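Local atomic coordinates of choline binding protein PCPA (Streptococcus pneumoniae, PDB entry 4CP6), a protein that probably attaches to choline on the surface of the pneumococcus, displays a leucine-rich repeat domain and is of interest as a vaccine antigen. Residues E176-E181 and S203-L208; E129-R134 and S156-S161; I240-Q245 and Y263-N268; K199-N204 and E222-V227. All blocks are in the same frame, centred on the assembly; numbering follows the deposited sequence.

Contact 1: residues E176-E181 and S203-L208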
loop_
_atom_site.group_PDB
_atom_site.type_symbol
_atom_site.label_atom_id
_atom_site.label_comp_id
_atom_site.label_asym_id
_atom_site.label_seq_id
_atom_site.Cartn_x
_atom_site.Cartn_y
_atom_site.Cartn_z
ATOM N N GLU A 176 -12.940 -12.764 1.890
ATOM C CA GLU A 176 -13.829 -11.677 2.250
ATOM C C GLU A 176 -13.095 -10.398 2.635
ATOM O O GLU A 176 -13.675 -9.305 2.510
ATOM C CB GLU A 176 -14.757 -12.179 3.379
ATOM C CG GLU A 176 -15.860 -11.232 3.799
ATOM C CD GLU A 176 -15.484 -10.221 4.867
ATOM O OE1 GLU A 176 -14.438 -10.400 5.533
ATOM O OE2 GLU A 176 -16.225 -9.220 5.000
ATOM N N LEU A 177 -11.878 -10.544 3.171
ATOM C CA LEU A 177 -11.143 -9.392 3.675
ATOM C C LEU A 177 -9.688 -9.501 3.283
ATOM O O LEU A 177 -9.061 -10.548 3.508
ATOM C CB LEU A 177 -11.320 -9.309 5.198
ATOM C CG LEU A 177 -10.742 -8.032 5.878
ATOM C CD1 LEU A 177 -11.374 -7.837 7.236
ATOM C CD2 LEU A 177 -9.228 -8.119 6.074
ATOM N N ILE A 178 -9.138 -8.415 2.731
ATOM C CA ILE A 178 -7.708 -8.323 2.391
ATOM C C ILE A 178 -7.239 -7.102 3.156
ATOM O O ILE A 178 -7.725 -5.991 2.910
ATOM C CB ILE A 178 -7.415 -8.190 0.890
ATOM C CG1 ILE A 178 -8.153 -9.268 0.084
ATOM C CG2 ILE A 178 -5.904 -8.254 0.684
ATOM C CD1 ILE A 178 -7.926 -9.160 -1.444
ATOM N N SER A 179 -6.304 -7.296 4.090
ATOM C CA SER A 179 -5.862 -6.255 4.995
ATOM C C SER A 179 -4.852 -5.245 4.409
ATOM O O SER A 179 -4.336 -5.387 3.298
ATOM C CB SER A 179 -5.314 -6.915 6.250
ATOM O OG SER A 179 -5.177 -5.990 7.310
ATOM N N HIS A 180 -4.583 -4.225 5.203
ATOM C CA HIS A 180 -3.673 -3.113 4.953
ATOM C C HIS A 180 -2.371 -3.601 4.316
ATOM O O HIS A 180 -1.718 -4.517 4.825
ATOM C CB HIS A 180 -3.375 -2.466 6.327
ATOM C CG HIS A 180 -2.476 -1.261 6.384
ATOM N ND1 HIS A 180 -1.202 -1.328 6.937
ATOM C CD2 HIS A 180 -2.761 0.029 6.095
ATOM C CE1 HIS A 180 -0.743 -0.074 6.929
ATOM N NE2 HIS A 180 -1.651 0.776 6.450
ATOM N N GLU A 181 -1.970 -2.971 3.202
ATOM C CA GLU A 181 -0.680 -3.208 2.540
ATOM C C GLU A 181 -0.409 -4.657 2.180
ATOM O O GLU A 181 0.760 -5.013 1.970
ATOM C CB GLU A 181 0.480 -2.640 3.391
ATOM C CG GLU A 181 0.305 -1.138 3.608
ATOM C CD GLU A 181 1.462 -0.368 4.197
ATOM O OE1 GLU A 181 2.589 -0.901 4.169
ATOM O OE2 GLU A 181 1.269 0.821 4.542
ATOM N N SER A 203 -6.362 -0.286 4.018
ATOM C CA SER A 203 -5.767 0.877 3.346
ATOM C C SER A 203 -4.400 0.556 2.743
ATOM O O SER A 203 -3.714 -0.406 3.127
ATOM C CB SER A 203 -5.630 2.040 4.324
ATOM O OG SER A 203 -4.791 1.609 5.372
ATOM N N ASN A 204 -3.997 1.381 1.754
ATOM C CA ASN A 204 -2.674 1.312 1.123
ATOM C C ASN A 204 -2.367 -0.071 0.627
ATOM O O ASN A 204 -1.238 -0.550 0.741
ATOM C CB ASN A 204 -1.603 1.802 2.109
ATOM C CG ASN A 204 -1.932 3.176 2.602
ATOM O OD1 ASN A 204 -2.687 3.899 1.928
ATOM N ND2 ASN A 204 -1.338 3.549 3.710
ATOM N N LEU A 205 -3.383 -0.715 0.041
ATOM C CA LEU A 205 -3.262 -2.105 -0.366
ATOM C C LEU A 205 -2.104 -2.366 -1.296
ATOM O O LEU A 205 -1.504 -3.442 -1.227
ATOM C CB LEU A 205 -4.581 -2.547 -1.021
ATOM C CG LEU A 205 -4.738 -3.991 -1.385
ATOM C CD1 LEU A 205 -4.533 -4.916 -0.186
ATOM C CD2 LEU A 205 -6.130 -4.248 -1.951
ATOM N N PHE A 206 -1.822 -1.389 -2.170
ATOM C CA PHE A 206 -0.788 -1.510 -3.181
ATOM C C PHE A 206 0.351 -0.508 -2.939
ATOM O O PHE A 206 1.056 -0.150 -3.882
ATOM C CB PHE A 206 -1.418 -1.281 -4.555
ATOM C CG PHE A 206 -2.556 -2.242 -4.825
ATOM C CD1 PHE A 206 -2.305 -3.573 -5.110
ATOM C CD2 PHE A 206 -3.877 -1.803 -4.833
ATOM C CE1 PHE A 206 -3.357 -4.467 -5.355
ATOM C CE2 PHE A 206 -4.930 -2.701 -5.085
ATOM C CZ PHE A 206 -4.651 -4.019 -5.371
ATOM N N ARG A 207 0.547 -0.056 -1.694
ATOM C CA ARG A 207 1.537 0.976 -1.402
ATOM C C ARG A 207 2.888 0.666 -2.022
ATOM O O ARG A 207 3.417 -0.401 -1.789
ATOM C CB ARG A 207 1.671 1.144 0.115
ATOM C CG ARG A 207 2.737 2.176 0.519
ATOM C CD ARG A 207 2.852 2.344 2.040
ATOM N NE ARG A 207 3.968 3.241 2.368
ATOM C CZ ARG A 207 5.250 2.887 2.462
ATOM N NH1 ARG A 207 5.614 1.629 2.276
ATOM N NH2 ARG A 207 6.177 3.796 2.719
ATOM N N LEU A 208 3.458 1.610 -2.792
ATOM C CA LEU A 208 4.790 1.508 -3.409
ATOM C C LEU A 208 4.917 0.402 -4.445
ATOM O O LEU A 208 6.016 0.191 -4.981
ATOM C CB LEU A 208 5.897 1.389 -2.345
ATOM C CG LEU A 208 6.087 2.542 -1.326
ATOM C CD1 LEU A 208 7.441 2.430 -0.626
ATOM C CD2 LEU A 208 5.978 3.905 -1.919
HETATM O O HOH W 1 4.867 -0.818 2.961
#
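Glu181 and Arg207 run side by side and point the same way, at a step between successive coils of the BspA-type leucine-rich repeat solenoid. Their carboxylate and guanidinium planes are only 12° apart, yet the charges do not form a salt bridge. Glu181 OE2 lies well out of the guanidinium plane, 4.2 Å from Arg207 NE. The same Glu181 OE2 rests instead on Arg207 CD at 3.3 Å. NE has its own partner, the hydroxyl of Tyr263. A water closes the gap at the other carboxylate oxygen, donating to Glu181 OE1 at 2.6 Å while accepting a weak bond from Arg207 NH1. With CG anti to the carbonyl carbon (chi1 -59°), Glu181 also lies alongside Asn204, CG to Asn204 CB 3.8 Å, while the amide oxygen of Asn204 turns to Ser262. Toward the interior the chemistry becomes apolar. Ile178 and Leu205 cross at about a right angle, with Ile178 CG2 3.7 Å from Leu205 CD1, and the same methyl group of Leu205 touches the carbonyl oxygen of Ser179. Between the polar and apolar ends, Glu181 N donates to Ser203 O at 3.1 Å with an N-H...O angle of 145°.

Contact 2: residues E129-R134 and S156-S161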
loop_
_atom_site.group_PDB
_atom_site.type_symbol
_atom_site.label_atom_id
_atom_site.label_comp_id
_atom_site.label_asym_id
_atom_site.label_seq_id
_atom_site.Cartn_x
_atom_site.Cartn_y
_atom_site.Cartn_z
ATOM N N GLU A 129 -7.990 -21.190 5.965
ATOM C CA GLU A 129 -8.983 -20.135 6.171
ATOM C C GLU A 129 -8.336 -18.760 6.354
ATOM O O GLU A 129 -8.950 -17.752 5.946
ATOM C CB GLU A 129 -9.829 -20.495 7.404
ATOM C CG GLU A 129 -10.927 -19.505 7.764
ATOM C CD GLU A 129 -11.693 -19.895 9.010
ATOM O OE1 GLU A 129 -12.472 -20.873 8.943
ATOM O OE2 GLU A 129 -11.484 -19.251 10.062
ATOM N N LYS A 130 -7.156 -18.707 7.007
ATOM C CA LYS A 130 -6.537 -17.417 7.321
ATOM C C LYS A 130 -5.042 -17.452 7.033
ATOM O O LYS A 130 -4.369 -18.406 7.429
ATOM C CB LYS A 130 -6.697 -17.085 8.838
ATOM C CG LYS A 130 -8.133 -16.910 9.351
ATOM C CD LYS A 130 -8.141 -16.549 10.861
ATOM C CE LYS A 130 -9.552 -16.342 11.384
ATOM N NZ LYS A 130 -9.541 -15.966 12.839
ATOM N N ILE A 131 -4.539 -16.409 6.369
ATOM C CA ILE A 131 -3.121 -16.148 6.197
ATOM C C ILE A 131 -2.925 -14.891 7.053
ATOM O O ILE A 131 -3.457 -13.822 6.712
ATOM C CB ILE A 131 -2.734 -15.899 4.716
ATOM C CG1 ILE A 131 -2.910 -17.168 3.879
ATOM C CG2 ILE A 131 -1.276 -15.379 4.627
ATOM C CD1 ILE A 131 -2.735 -16.913 2.354
ATOM N N GLU A 132 -2.179 -15.019 8.155
ATOM C CA GLU A 132 -1.995 -13.907 9.068
ATOM C C GLU A 132 -0.903 -12.947 8.615
ATOM O O GLU A 132 -0.283 -13.134 7.562
ATOM C CB GLU A 132 -1.801 -14.417 10.502
ATOM C CG GLU A 132 -3.126 -14.873 11.128
ATOM C CD GLU A 132 -4.115 -13.749 11.408
ATOM O OE1 GLU A 132 -3.683 -12.574 11.452
ATOM O OE2 GLU A 132 -5.307 -14.061 11.648
ATOM N N ASP A 133 -0.718 -11.869 9.390
ATOM C CA ASP A 133 0.139 -10.772 9.025
ATOM C C ASP A 133 1.506 -11.173 8.569
ATOM O O ASP A 133 2.148 -12.010 9.201
ATOM C CB ASP A 133 0.273 -9.775 10.178
ATOM C CG ASP A 133 -1.038 -9.214 10.697
ATOM O OD1 ASP A 133 -2.099 -9.460 10.058
ATOM O OD2 ASP A 133 -0.997 -8.398 11.624
ATOM N N ARG A 134 1.962 -10.568 7.473
ATOM C CA ARG A 134 3.341 -10.762 7.001
ATOM C C ARG A 134 3.717 -12.223 6.775
ATOM O O ARG A 134 4.908 -12.581 6.857
ATOM C CB ARG A 134 4.341 -10.042 7.948
ATOM C CG ARG A 134 4.137 -8.539 7.907
ATOM C CD ARG A 134 5.144 -7.765 8.745
ATOM N NE ARG A 134 4.981 -6.314 8.559
ATOM C CZ ARG A 134 5.525 -5.620 7.549
ATOM N NH1 ARG A 134 6.308 -6.229 6.652
ATOM N NH2 ARG A 134 5.306 -4.310 7.440
ATOM N N SER A 156 0.067 -6.709 5.302
ATOM C CA SER A 156 1.370 -6.857 4.660
ATOM C C SER A 156 1.682 -8.320 4.325
ATOM O O SER A 156 2.865 -8.692 4.242
ATOM C CB SER A 156 2.458 -6.253 5.553
ATOM O OG SER A 156 2.261 -4.848 5.621
ATOM N N ALA A 157 0.643 -9.145 4.086
ATOM C CA ALA A 157 0.908 -10.576 3.877
ATOM C C ALA A 157 1.873 -10.905 2.764
ATOM O O ALA A 157 2.664 -11.838 2.929
ATOM C CB ALA A 157 -0.396 -11.348 3.663
ATOM N N PHE A 158 1.847 -10.186 1.641
ATOM C CA PHE A 158 2.765 -10.477 0.533
ATOM C C PHE A 158 3.692 -9.313 0.264
ATOM O O PHE A 158 4.396 -9.321 -0.741
ATOM C CB PHE A 158 1.983 -10.837 -0.764
ATOM C CG PHE A 158 1.189 -12.108 -0.625
ATOM C CD1 PHE A 158 1.787 -13.346 -0.845
ATOM C CD2 PHE A 158 -0.135 -12.080 -0.194
ATOM C CE1 PHE A 158 1.069 -14.534 -0.675
ATOM C CE2 PHE A 158 -0.855 -13.274 -0.010
ATOM C CZ PHE A 158 -0.236 -14.494 -0.234
ATOM N N SER A 159 3.717 -8.320 1.158
ATOM C CA SER A 159 4.498 -7.116 0.963
ATOM C C SER A 159 5.943 -7.453 0.651
ATOM O O SER A 159 6.553 -8.304 1.323
ATOM C CB SER A 159 4.417 -6.240 2.204
ATOM O OG SER A 159 5.152 -5.034 2.037
ATOM N N PHE A 160 6.512 -6.755 -0.333
ATOM C CA PHE A 160 7.922 -6.890 -0.706
ATOM C C PHE A 160 8.252 -8.245 -1.341
ATOM O O PHE A 160 9.431 -8.629 -1.389
ATOM C CB PHE A 160 8.850 -6.552 0.474
ATOM C CG PHE A 160 9.514 -5.208 0.343
ATOM C CD1 PHE A 160 10.435 -4.966 -0.670
ATOM C CD2 PHE A 160 9.252 -4.196 1.252
ATOM C CE1 PHE A 160 11.055 -3.711 -0.794
ATOM C CE2 PHE A 160 9.860 -2.943 1.122
ATOM C CZ PHE A 160 10.778 -2.725 0.119
ATOM N N SER A 161 7.234 -8.956 -1.854
ATOM C CA SER A 161 7.462 -10.165 -2.650
ATOM C C SER A 161 7.752 -9.665 -4.080
ATOM O O SER A 161 6.860 -9.611 -4.931
ATOM C CB SER A 161 6.249 -11.095 -2.607
ATOM O OG SER A 161 6.068 -11.619 -1.301
HETATM O O HOH W 2 6.818 -4.625 4.185
#
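Ser156 lies against one face of the Arg134 guanidinium, with Ser156 CB 3.7 Å above the plane and over its centre. The torsions of Arg134 account for this: CG stands anti to the carbonyl carbon (chi1 -65°), and the extended chain from CG carries NE past the serine. A turn about the CD-NE bond (chi4 -84°) then swings CZ out of line, and the flat group meets Ser156 with its face. Ser156 likewise has OG anti to its carbonyl carbon (chi1 -67°), and OG comes over the same guanidinium, 3.6 Å from Arg134 NH2, without a hydrogen bond between them. Arg134 NH1 is engaged differently, by a salt bridge to Asp137 and by a water, 3.0 Å away at the guanidinium edge, that also bonds Ser159 OG. Below this polar layer of the leucine-rich repeat coil, Ile131 splits its contacts: CG2 meets Ala157 CB at 4.2 Å, while CD1 reaches Phe158 CZ at 4.3 Å. Phe158 also meets the ring of Phe136, nearly parallel to it. Across the two backbones, Arg134 CA approaches Ser156 O at 3.5 Å in a CA-H...O contact. No conventional hydrogen bond joins 129-134 directly to 156-161, so cohesion here relies on loose apolar contacts, the guanidinium face over Ser156, the CA-H...O approach and one bridging water, while the arginine charge is probably balanced mainly by Asp137.

Contact 3: residues I240-Q245 and Y263-N268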
loop_
_atom_site.group_PDB
_atom_site.type_symbol
_atom_site.label_atom_id
_atom_site.label_comp_id
_atom_site.label_asym_id
_atom_site.label_seq_id
_atom_site.Cartn_x
_atom_site.Cartn_y
_atom_site.Cartn_z
ATOM N N ILE A 240 -10.079 3.976 -5.249
ATOM C CA ILE A 240 -9.172 3.296 -4.343
ATOM C C ILE A 240 -7.771 3.182 -4.938
ATOM O O ILE A 240 -6.790 3.467 -4.244
ATOM C CB ILE A 240 -9.745 1.914 -3.953
ATOM C CG1 ILE A 240 -11.109 2.088 -3.250
ATOM C CG2 ILE A 240 -8.765 1.125 -3.033
ATOM C CD1 ILE A 240 -11.884 0.781 -3.042
ATOM N N TYR A 241 -7.663 2.704 -6.189
ATOM C CA TYR A 241 -6.335 2.523 -6.758
ATOM C C TYR A 241 -6.331 2.655 -8.248
ATOM O O TYR A 241 -7.084 1.949 -8.937
ATOM C CB TYR A 241 -5.720 1.176 -6.328
ATOM C CG TYR A 241 -4.282 1.048 -6.796
ATOM C CD1 TYR A 241 -3.307 1.960 -6.383
ATOM C CD2 TYR A 241 -3.906 0.054 -7.699
ATOM C CE1 TYR A 241 -1.996 1.873 -6.845
ATOM C CE2 TYR A 241 -2.588 -0.073 -8.124
ATOM C CZ TYR A 241 -1.641 0.849 -7.715
ATOM O OH TYR A 241 -0.348 0.770 -8.197
ATOM N N TYR A 242 -5.444 3.541 -8.763
ATOM C CA TYR A 242 -5.223 3.724 -10.186
ATOM C C TYR A 242 -3.907 2.995 -10.478
ATOM O O TYR A 242 -2.842 3.415 -9.986
ATOM C CB TYR A 242 -5.103 5.205 -10.475
ATOM C CG TYR A 242 -5.067 5.504 -11.962
ATOM C CD1 TYR A 242 -3.879 5.406 -12.685
ATOM C CD2 TYR A 242 -6.200 5.962 -12.626
ATOM C CE1 TYR A 242 -3.831 5.728 -14.040
ATOM C CE2 TYR A 242 -6.160 6.294 -13.979
ATOM C CZ TYR A 242 -4.981 6.157 -14.681
ATOM O OH TYR A 242 -4.944 6.525 -16.005
ATOM N N PRO A 243 -3.919 1.896 -11.258
ATOM C CA PRO A 243 -2.668 1.137 -11.465
ATOM C C PRO A 243 -1.514 1.970 -11.977
ATOM O O PRO A 243 -1.706 2.726 -12.921
ATOM C CB PRO A 243 -3.067 0.028 -12.437
ATOM C CG PRO A 243 -4.541 -0.180 -12.125
ATOM C CD PRO A 243 -5.072 1.230 -11.884
ATOM N N SER A 244 -0.322 1.832 -11.362
ATOM C CA SER A 244 0.807 2.673 -11.726
ATOM C C SER A 244 1.201 2.522 -13.180
ATOM O O SER A 244 1.763 3.468 -13.765
ATOM C CB SER A 244 2.017 2.422 -10.828
ATOM O OG SER A 244 2.608 1.146 -11.045
ATOM N N GLN A 245 0.942 1.319 -13.766
ATOM C CA GLN A 245 1.392 1.062 -15.149
ATOM C C GLN A 245 0.269 1.157 -16.167
ATOM O O GLN A 245 0.488 0.821 -17.339
ATOM C CB GLN A 245 2.164 -0.271 -15.276
ATOM C CG GLN A 245 3.289 -0.429 -14.267
ATOM C CD GLN A 245 4.201 0.770 -14.222
ATOM O OE1 GLN A 245 4.123 1.616 -13.300
ATOM N NE2 GLN A 245 5.086 0.867 -15.197
ATOM N N TYR A 263 -2.493 6.887 -1.282
ATOM C CA TYR A 263 -1.625 6.152 -2.217
ATOM C C TYR A 263 -2.336 5.742 -3.526
ATOM O O TYR A 263 -1.782 4.930 -4.294
ATOM C CB TYR A 263 -1.041 4.901 -1.518
ATOM C CG TYR A 263 0.028 5.246 -0.502
ATOM C CD1 TYR A 263 -0.300 5.512 0.828
ATOM C CD2 TYR A 263 1.366 5.333 -0.875
ATOM C CE1 TYR A 263 0.684 5.816 1.762
ATOM C CE2 TYR A 263 2.358 5.628 0.055
ATOM C CZ TYR A 263 2.008 5.886 1.366
ATOM O OH TYR A 263 3.031 6.155 2.271
ATOM N N SER A 264 -3.493 6.355 -3.833
ATOM C CA SER A 264 -4.242 5.906 -5.008
ATOM C C SER A 264 -3.552 6.067 -6.361
ATOM O O SER A 264 -3.882 5.290 -7.267
ATOM C CB SER A 264 -5.617 6.543 -5.073
ATOM O OG SER A 264 -5.545 7.956 -4.917
ATOM N N PHE A 265 -2.666 7.064 -6.549
ATOM C CA PHE A 265 -1.908 7.240 -7.811
ATOM C C PHE A 265 -0.424 7.159 -7.496
ATOM O O PHE A 265 0.407 7.696 -8.241
ATOM C CB PHE A 265 -2.220 8.594 -8.517
ATOM C CG PHE A 265 -3.616 8.715 -9.065
ATOM C CD1 PHE A 265 -4.703 8.913 -8.214
ATOM C CD2 PHE A 265 -3.848 8.660 -10.441
ATOM C CE1 PHE A 265 -5.999 9.084 -8.731
ATOM C CE2 PHE A 265 -5.139 8.839 -10.953
ATOM C CZ PHE A 265 -6.210 9.018 -10.098
ATOM N N ASN A 266 -0.058 6.462 -6.421
ATOM C CA ASN A 266 1.340 6.329 -6.059
ATOM C C ASN A 266 2.125 5.625 -7.170
ATOM O O ASN A 266 1.650 4.637 -7.724
ATOM C CB ASN A 266 1.451 5.545 -4.757
ATOM C CG ASN A 266 2.827 5.439 -4.199
ATOM O OD1 ASN A 266 3.589 6.450 -4.112
ATOM N ND2 ASN A 266 3.127 4.303 -3.689
ATOM N N LYS A 267 3.348 6.096 -7.425
ATOM C CA LYS A 267 4.291 5.523 -8.409
ATOM C C LYS A 267 3.781 5.597 -9.836
ATOM O O LYS A 267 4.315 4.900 -10.695
ATOM C CB LYS A 267 4.649 4.056 -8.049
ATOM C CG LYS A 267 5.290 3.857 -6.662
ATOM C CD LYS A 267 6.688 4.517 -6.667
ATOM C CE LYS A 267 7.470 4.441 -5.397
ATOM N NZ LYS A 267 8.738 5.207 -5.576
ATOM N N ASN A 268 2.780 6.407 -10.101
ATOM C CA ASN A 268 2.195 6.464 -11.424
ATOM C C ASN A 268 3.249 6.787 -12.480
ATOM O O ASN A 268 3.959 7.787 -12.362
ATOM C CB ASN A 268 1.089 7.480 -11.426
ATOM C CG ASN A 268 0.329 7.439 -12.715
ATOM O OD1 ASN A 268 0.786 7.985 -13.717
ATOM N ND2 ASN A 268 -0.740 6.648 -12.755
HETATM O O HOH W 3 1.348 2.067 -6.600
HETATM O O HOH W 4 -0.636 4.995 -9.880
HETATM O O HOH W 5 5.773 2.531 -10.992
#
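Tyr242 lays its CB over the face of the Phe265 ring, 3.8 Å from the centroid, where strand 238-241 runs out against the next coil of the leucine-rich repeat solenoid. Tyr242 CB also touches Ser264 O at 3.4 Å. With CG anti to the backbone N (chi1 -172°), the side chain starts its path across Phe265, and Tyr242 CG comes 3.5 Å from Phe265 CE2. Beyond it the ring divides its company: CD1 and CE1 lie near Asn268 ND2, which approaches obliquely, 3.4 Å from Tyr242 CD1, whereas CD2 and then CE2 follow Phe265 CE2. The Tyr242 and Phe265 rings are 18° from parallel and offset, with little overlap. Tyr251 meets the Tyr242 ring edge-to-face. Just before Tyr242 the strand carries a classic beta bulge, Ile240 and Tyr241 both facing Leu231. At the root of the side chain, Tyr242 N donates a nearly straight bond to Ser264 O, 2.8 Å long with an N-H...O angle of 169°.

Contact 4: residues K199-N204 and E222-V227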
loop_
_atom_site.group_PDB
_atom_site.type_symbol
_atom_site.label_atom_id
_atom_site.label_comp_id
_atom_site.label_asym_id
_atom_site.label_seq_id
_atom_site.Cartn_x
_atom_site.Cartn_y
_atom_site.Cartn_z
ATOM N N LYS A 199 -15.328 -8.230 0.430
ATOM C CA LYS A 199 -16.170 -7.157 0.958
ATOM C C LYS A 199 -15.359 -6.000 1.518
ATOM O O LYS A 199 -15.862 -4.870 1.511
ATOM C CB LYS A 199 -17.072 -7.723 2.060
ATOM C CG LYS A 199 -18.127 -6.740 2.544
ATOM C CD LYS A 199 -19.023 -7.330 3.618
ATOM C CE LYS A 199 -20.035 -6.306 4.073
ATOM N NZ LYS A 199 -20.982 -6.869 5.080
ATOM N N THR A 200 -14.147 -6.271 2.051
ATOM C CA THR A 200 -13.365 -5.252 2.740
ATOM C C THR A 200 -11.941 -5.301 2.257
ATOM O O THR A 200 -11.344 -6.390 2.186
ATOM C CB THR A 200 -13.427 -5.541 4.244
ATOM O OG1 THR A 200 -14.796 -5.505 4.660
ATOM C CG2 THR A 200 -12.608 -4.543 5.083
ATOM N N LEU A 201 -11.385 -4.103 1.985
ATOM C CA LEU A 201 -9.973 -3.903 1.639
ATOM C C LEU A 201 -9.374 -2.928 2.609
ATOM O O LEU A 201 -9.947 -1.858 2.820
ATOM C CB LEU A 201 -9.792 -3.339 0.210
ATOM C CG LEU A 201 -10.301 -4.218 -0.897
ATOM C CD1 LEU A 201 -10.188 -3.507 -2.233
ATOM C CD2 LEU A 201 -9.574 -5.561 -0.969
ATOM N N GLY A 202 -8.238 -3.283 3.191
ATOM C CA GLY A 202 -7.549 -2.364 4.082
ATOM C C GLY A 202 -6.883 -1.249 3.298
ATOM O O GLY A 202 -6.874 -1.246 2.060
ATOM N N SER A 203 -6.362 -0.286 4.018
ATOM C CA SER A 203 -5.767 0.877 3.346
ATOM C C SER A 203 -4.400 0.556 2.743
ATOM O O SER A 203 -3.714 -0.406 3.127
ATOM C CB SER A 203 -5.630 2.040 4.324
ATOM O OG SER A 203 -4.791 1.609 5.372
ATOM N N ASN A 204 -3.997 1.381 1.754
ATOM C CA ASN A 204 -2.674 1.312 1.123
ATOM C C ASN A 204 -2.367 -0.071 0.627
ATOM O O ASN A 204 -1.238 -0.550 0.741
ATOM C CB ASN A 204 -1.603 1.802 2.109
ATOM C CG ASN A 204 -1.932 3.176 2.602
ATOM O OD1 ASN A 204 -2.687 3.899 1.928
ATOM N ND2 ASN A 204 -1.338 3.549 3.710
ATOM N N GLU A 222 -20.244 -6.996 -4.617
ATOM C CA GLU A 222 -21.191 -5.986 -4.135
ATOM C C GLU A 222 -20.543 -4.765 -3.508
ATOM O O GLU A 222 -21.260 -3.812 -3.182
ATOM C CB GLU A 222 -22.145 -6.619 -3.085
ATOM C CG GLU A 222 -23.109 -7.651 -3.662
ATOM C CD GLU A 222 -23.865 -8.498 -2.655
ATOM O OE1 GLU A 222 -23.722 -8.267 -1.431
ATOM O OE2 GLU A 222 -24.590 -9.416 -3.097
ATOM N N SER A 223 -19.201 -4.782 -3.312
ATOM C CA SER A 223 -18.516 -3.706 -2.589
ATOM C C SER A 223 -17.557 -2.894 -3.436
ATOM O O SER A 223 -17.228 -1.757 -3.052
ATOM C CB SER A 223 -17.759 -4.315 -1.409
ATOM O OG SER A 223 -18.686 -5.011 -0.575
ATOM N N PHE A 224 -17.105 -3.457 -4.566
ATOM C CA PHE A 224 -16.078 -2.835 -5.418
ATOM C C PHE A 224 -16.412 -2.939 -6.871
ATOM O O PHE A 224 -17.209 -3.801 -7.266
ATOM C CB PHE A 224 -14.707 -3.535 -5.187
ATOM C CG PHE A 224 -14.308 -3.487 -3.739
ATOM C CD1 PHE A 224 -13.857 -2.300 -3.162
ATOM C CD2 PHE A 224 -14.467 -4.597 -2.924
ATOM C CE1 PHE A 224 -13.574 -2.231 -1.791
ATOM C CE2 PHE A 224 -14.185 -4.529 -1.561
ATOM C CZ PHE A 224 -13.736 -3.352 -1.000
ATOM N N ALA A 225 -15.831 -2.033 -7.663
ATOM C CA ALA A 225 -15.945 -2.027 -9.113
ATOM C C ALA A 225 -14.618 -1.723 -9.755
ATOM O O ALA A 225 -13.756 -1.065 -9.149
ATOM C CB ALA A 225 -17.001 -1.039 -9.580
ATOM N N SER A 226 -14.435 -2.226 -10.970
ATOM C CA SER A 226 -13.236 -1.989 -11.776
ATOM C C SER A 226 -13.702 -1.308 -13.055
ATOM O O SER A 226 -14.554 -1.856 -13.755
ATOM C CB SER A 226 -12.529 -3.298 -12.108
ATOM O OG SER A 226 -11.439 -3.014 -12.981
ATOM N N VAL A 227 -13.171 -0.111 -13.341
ATOM C CA VAL A 227 -13.509 0.613 -14.569
ATOM C C VAL A 227 -12.224 0.886 -15.324
ATOM O O VAL A 227 -11.378 1.656 -14.845
ATOM C CB VAL A 227 -14.293 1.920 -14.337
ATOM C CG1 VAL A 227 -14.684 2.565 -15.682
ATOM C CG2 VAL A 227 -15.526 1.691 -13.441
#
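Leu201 places its CD1 over one face of the Phe224 ring in a CH-pi contact, 3.8 Å from the ring centroid and 19° off the normal, shifted toward the rim. Leu201 CG follows, 3.5 Å from Phe224 CZ, and the two side chains cross obliquely. Both have CG anti to the carbonyl carbon; in Phe224 this torsion (chi1 -57°) starts the ring toward strand 200-201. The ring also meets backbone: Phe224 CE2 lies 3.5 Å from Lys199 O, and Thr200 N sits at its edge, near the ring plane. Beside it Ser223 adds a lighter touch, its OG 3.6 Å from Lys199 CG. Although Ser223 OG also comes within 3.5 Å of Lys199 O, no hydrogen bond crosses between the segments. The contact marks a seam in the leucine-rich repeat solenoid: strand 200-201 is the last of a parallel run that includes 106-107, 130-131, 152-153 and 177-178, while 224-227 opens an antiparallel meander with 230-233 and 238-241. In the second shell, Leu231 of the meander touches both Leu201 and Phe224, and Ile240 CD1 reaches Phe224 CD1 at 3.7 Å. Backbone hydrogen bonds between Thr200 and both Glu176 and Ile178 hold the leucine's strand. Asn221 OD1 accepts from the backbone N of both Ser223 and Phe224, which ties the start of strand 224-227 to the preceding chain.

In the fold
Chemistry does not simply follow burial in these four sites. Contacts 2 and 3 are buried, contact 1 is partly so, and contact 4 lies at the surface; yet contact 4 is mainly apolar, while buried contact 2 carries an arginine with a salt bridge. Contacts 1, 2 and 4 lie on different strands of one sheet, parallel to one another there: contact 1 shares Ser203 and Asn204 with contact 4, and a probable hydrogen bond from Ser156 N to His180 O links contacts 1 and 2. Contact 3 belongs to the following sheet, which contact 4 also reaches through strand 224-227. The stacked rings of Phe206 and Tyr241 join contacts 1 and 3. Aromatic contacts and bridging waters mark contact 3.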